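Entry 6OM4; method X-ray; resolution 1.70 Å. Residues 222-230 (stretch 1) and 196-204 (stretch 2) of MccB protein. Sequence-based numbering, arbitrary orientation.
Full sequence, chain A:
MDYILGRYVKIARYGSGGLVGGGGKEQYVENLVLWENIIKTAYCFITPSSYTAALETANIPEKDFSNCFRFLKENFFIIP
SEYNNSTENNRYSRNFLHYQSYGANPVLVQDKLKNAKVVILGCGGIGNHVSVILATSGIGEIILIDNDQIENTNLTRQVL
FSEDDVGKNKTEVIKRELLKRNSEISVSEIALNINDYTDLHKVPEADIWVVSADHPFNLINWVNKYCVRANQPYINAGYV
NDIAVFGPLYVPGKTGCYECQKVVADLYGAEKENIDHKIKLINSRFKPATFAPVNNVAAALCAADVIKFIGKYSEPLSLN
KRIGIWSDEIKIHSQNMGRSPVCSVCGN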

# COMPACT_ATOMS: atom_id res chain seq x y z
N TRP A 222 18.79 10.13 6.03
CA TRP A 222 18.78 11.37 5.30
C TRP A 222 17.36 11.73 4.85
O TRP A 222 16.92 12.89 4.94
CB TRP A 222 19.66 11.30 4.06
CG TRP A 222 21.12 11.18 4.32
CD1 TRP A 222 21.78 11.40 5.49
CD2 TRP A 222 22.11 10.89 3.32
NE1 TRP A 222 23.14 11.27 5.28
CE2 TRP A 222 23.36 10.88 3.98
CE3 TRP A 222 22.06 10.59 1.95
CZ2 TRP A 222 24.55 10.63 3.30
CZ3 TRP A 222 23.24 10.29 1.29
CH2 TRP A 222 24.47 10.33 1.96
N VAL A 223 16.70 10.74 4.23
CA VAL A 223 15.35 10.98 3.67
C VAL A 223 14.40 11.41 4.79
O VAL A 223 13.64 12.33 4.67
CB VAL A 223 14.84 9.72 2.93
CG1 VAL A 223 13.39 9.90 2.55
CG2 VAL A 223 15.69 9.40 1.72
N ASN A 224 14.46 10.70 5.90
CA ASN A 224 13.63 10.93 7.04
C ASN A 224 13.82 12.39 7.50
O ASN A 224 12.85 13.13 7.65
CB ASN A 224 13.95 9.93 8.13
CG ASN A 224 13.15 10.16 9.40
OD1 ASN A 224 13.66 10.67 10.42
ND2 ASN A 224 11.88 9.87 9.31
N LYS A 225 15.08 12.80 7.73
CA LYS A 225 15.36 14.15 8.23
C LYS A 225 14.86 15.20 7.24
O LYS A 225 14.15 16.15 7.64
CB LYS A 225 16.85 14.30 8.56
CG LYS A 225 17.36 15.74 8.70
CD LYS A 225 18.76 15.87 9.28
CE LYS A 225 18.84 15.45 10.74
NZ LYS A 225 20.01 16.03 11.46
N TYR A 226 15.16 15.00 5.94
CA TYR A 226 14.75 15.91 4.90
C TYR A 226 13.24 16.05 4.87
O TYR A 226 12.73 17.17 4.76
CB TYR A 226 15.25 15.49 3.52
CG TYR A 226 14.84 16.42 2.41
CD1 TYR A 226 13.64 16.28 1.76
CD2 TYR A 226 15.63 17.51 2.06
CE1 TYR A 226 13.23 17.15 0.76
CE2 TYR A 226 15.25 18.37 1.04
CZ TYR A 226 14.02 18.23 0.44
OH TYR A 226 13.67 19.08 -0.58
N CYS A 227 12.51 14.91 4.98
CA CYS A 227 11.04 14.91 4.83
C CYS A 227 10.38 15.55 6.05
O CYS A 227 9.40 16.26 5.90
CB CYS A 227 10.48 13.51 4.60
SG CYS A 227 10.75 13.00 2.88
N VAL A 228 10.95 15.35 7.23
CA VAL A 228 10.47 16.06 8.42
C VAL A 228 10.63 17.57 8.18
O VAL A 228 9.70 18.37 8.47
CB VAL A 228 11.22 15.60 9.68
CG1 VAL A 228 10.92 16.51 10.85
CG2 VAL A 228 10.90 14.16 10.07
N ARG A 229 11.82 17.98 7.74
CA ARG A 229 12.10 19.43 7.56
C ARG A 229 11.22 20.01 6.44
O ARG A 229 10.80 21.18 6.50
CB ARG A 229 13.58 19.68 7.26
CG ARG A 229 14.52 19.42 8.43
CD ARG A 229 16.02 19.57 8.16
NE ARG A 229 16.80 19.51 9.41
CZ ARG A 229 18.04 20.00 9.60
NH1 ARG A 229 18.71 20.53 8.59
NH2 ARG A 229 18.60 19.96 10.80
N ALA A 230 10.98 19.23 5.39
CA ALA A 230 10.23 19.71 4.19
C ALA A 230 8.70 19.49 4.27
O ALA A 230 8.02 19.81 3.31
CB ALA A 230 10.75 19.00 2.97
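Stretch 2 196-204: DYTDLHKVP

Stretch 1 is part of a helix that begins earlier in the chain. Its backbone hydrogen bonds follow the i to i+4 pattern, as in Tyr226 N to Trp222 O at 2.9 Å. Stretch 2 is a 3-10 segment from Tyr197 to Lys202, with Asp196 before it and Val203 and Pro204 after it in loop or turn. Its bonds run i to i+3, as in Leu200 N to Tyr197 O at 3.1 Å. The two pieces run in the same general sense: Trp222 lies nearest Tyr197 (CA to CA 5.8 Å), and Tyr226 nearest Leu200 (CA to CA 7.2 Å). Together they bury 506 Å² of surface. No direct hydrogen bond joins them, so the contact rests mainly on packing.

Trp222 opens the contact. The start of stretch 2 lies over one face of its indole, with Trp222 CZ3 3.6 Å from Asp196 C. Tyr197 CB stands 4.2 Å from the centroid of the five-membered ring of Trp222, almost on the ring normal. The Tyr197 ring turns its edge toward this same indole, with planes at 88°. At the base of the side chain, Trp222 CB meets Tyr197 CD2 at 3.8 Å and Leu200 CD1 at 3.9 Å.

Val223 points its CB away from stretch 2. Its CG2 still reaches Leu200 CD2 at 4.2 Å. Asn224 makes no contact.

Lys225 starts toward stretch 2, but its end leads away. Its CG lies 3.8 Å from Tyr197 OH.

Tyr226 is the second main site. Tyr197 extends along the helix so that its OH comes 3.3 Å from Tyr226 CA. The chi1 of Tyr226 is t, and its ring lies against Leu200 and His201. Leu200 CB sits over one face, 4.0 Å from the ring centroid of Tyr226. The edge of the Tyr226 ring faces the imidazole of His201, with Tyr226 CE2 3.6 Å from His201 ND1. The planes of these two rings meet at 76°. A water bridges the far end of the contact. It donates to Val203 O at 2.6 Å and hydrogen-bonds with Tyr226 OH at 2.8 Å. This link spans the 4.4 Å between Tyr226 OH and Val203 O.

Cys227 and Val228 stay clear of stretch 2. Arg229 returns to it at the margin, where its CD lies 3.8 Å from Tyr197 OH. The Tyr197 hydroxyl therefore sits among Lys225, Tyr226 and Arg229. Ala230 is out of reach.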

# COMPACT_ATOMS: atom_id res chain seq x y z
N ASP A 196 24.71 12.32 -1.44
CA ASP A 196 24.87 13.22 -0.31
C ASP A 196 23.49 13.72 0.09
O ASP A 196 22.60 13.81 -0.74
CB ASP A 196 25.77 14.42 -0.64
CG ASP A 196 27.27 14.13 -0.52
OD1 ASP A 196 27.76 13.90 0.65
OD2 ASP A 196 27.93 14.09 -1.59
N TYR A 197 23.36 14.11 1.36
CA TYR A 197 22.11 14.63 1.89
C TYR A 197 21.53 15.74 1.01
O TYR A 197 20.31 15.81 0.78
CB TYR A 197 22.30 15.12 3.32
CG TYR A 197 21.07 15.78 3.85
CD1 TYR A 197 20.84 17.14 3.68
CD2 TYR A 197 20.11 15.05 4.53
CE1 TYR A 197 19.70 17.74 4.17
CE2 TYR A 197 18.99 15.64 5.06
CZ TYR A 197 18.76 16.98 4.85
OH TYR A 197 17.59 17.53 5.33
N THR A 198 22.40 16.63 0.54
CA THR A 198 22.02 17.82 -0.17
C THR A 198 21.35 17.53 -1.53
O THR A 198 20.54 18.31 -2.02
CB THR A 198 23.26 18.73 -0.32
OG1 THR A 198 22.72 20.03 -0.57
CG2 THR A 198 24.20 18.31 -1.43
N ASP A 199 21.62 16.36 -2.11
CA ASP A 199 20.97 15.97 -3.36
C ASP A 199 19.44 15.81 -3.21
O ASP A 199 18.74 15.83 -4.19
CB ASP A 199 21.60 14.69 -3.90
CG ASP A 199 23.04 14.90 -4.35
OD1 ASP A 199 23.36 16.03 -4.73
OD2 ASP A 199 23.82 13.94 -4.29
N LEU A 200 18.92 15.65 -1.99
CA LEU A 200 17.46 15.52 -1.77
C LEU A 200 16.70 16.80 -2.13
O LEU A 200 15.52 16.73 -2.47
CB LEU A 200 17.20 15.09 -0.33
CG LEU A 200 17.57 13.64 -0.04
CD1 LEU A 200 17.65 13.37 1.45
CD2 LEU A 200 16.58 12.68 -0.70
N HIS A 201 17.41 17.94 -2.18
CA HIS A 201 16.82 19.17 -2.68
C HIS A 201 16.40 19.06 -4.16
O HIS A 201 15.61 19.90 -4.60
CB HIS A 201 17.78 20.37 -2.46
CG HIS A 201 18.02 20.66 -1.02
ND1 HIS A 201 17.04 21.20 -0.20
CD2 HIS A 201 19.09 20.45 -0.23
CE1 HIS A 201 17.50 21.28 1.03
NE2 HIS A 201 18.75 20.85 1.04
N LYS A 202 16.94 18.09 -4.91
CA LYS A 202 16.64 17.91 -6.32
C LYS A 202 15.38 17.05 -6.52
O LYS A 202 14.92 16.85 -7.65
CB LYS A 202 17.80 17.24 -7.08
CG LYS A 202 19.01 18.14 -7.33
CD LYS A 202 20.20 17.83 -6.45
CE LYS A 202 21.51 18.43 -6.94
NZ LYS A 202 22.22 17.50 -7.84
N VAL A 203 14.83 16.50 -5.43
CA VAL A 203 13.67 15.63 -5.52
C VAL A 203 12.41 16.46 -5.34
O VAL A 203 12.24 17.12 -4.31
CB VAL A 203 13.75 14.49 -4.48
CG1 VAL A 203 12.51 13.62 -4.54
CG2 VAL A 203 15.01 13.65 -4.64
N PRO A 204 11.48 16.46 -6.32
CA PRO A 204 10.29 17.31 -6.26
C PRO A 204 9.36 16.93 -5.10
O PRO A 204 9.34 15.79 -4.67
CB PRO A 204 9.58 17.12 -7.60
CG PRO A 204 10.62 16.46 -8.49
CD PRO A 204 11.56 15.69 -7.57
O HOH W 1 11.49 18.39 -2.13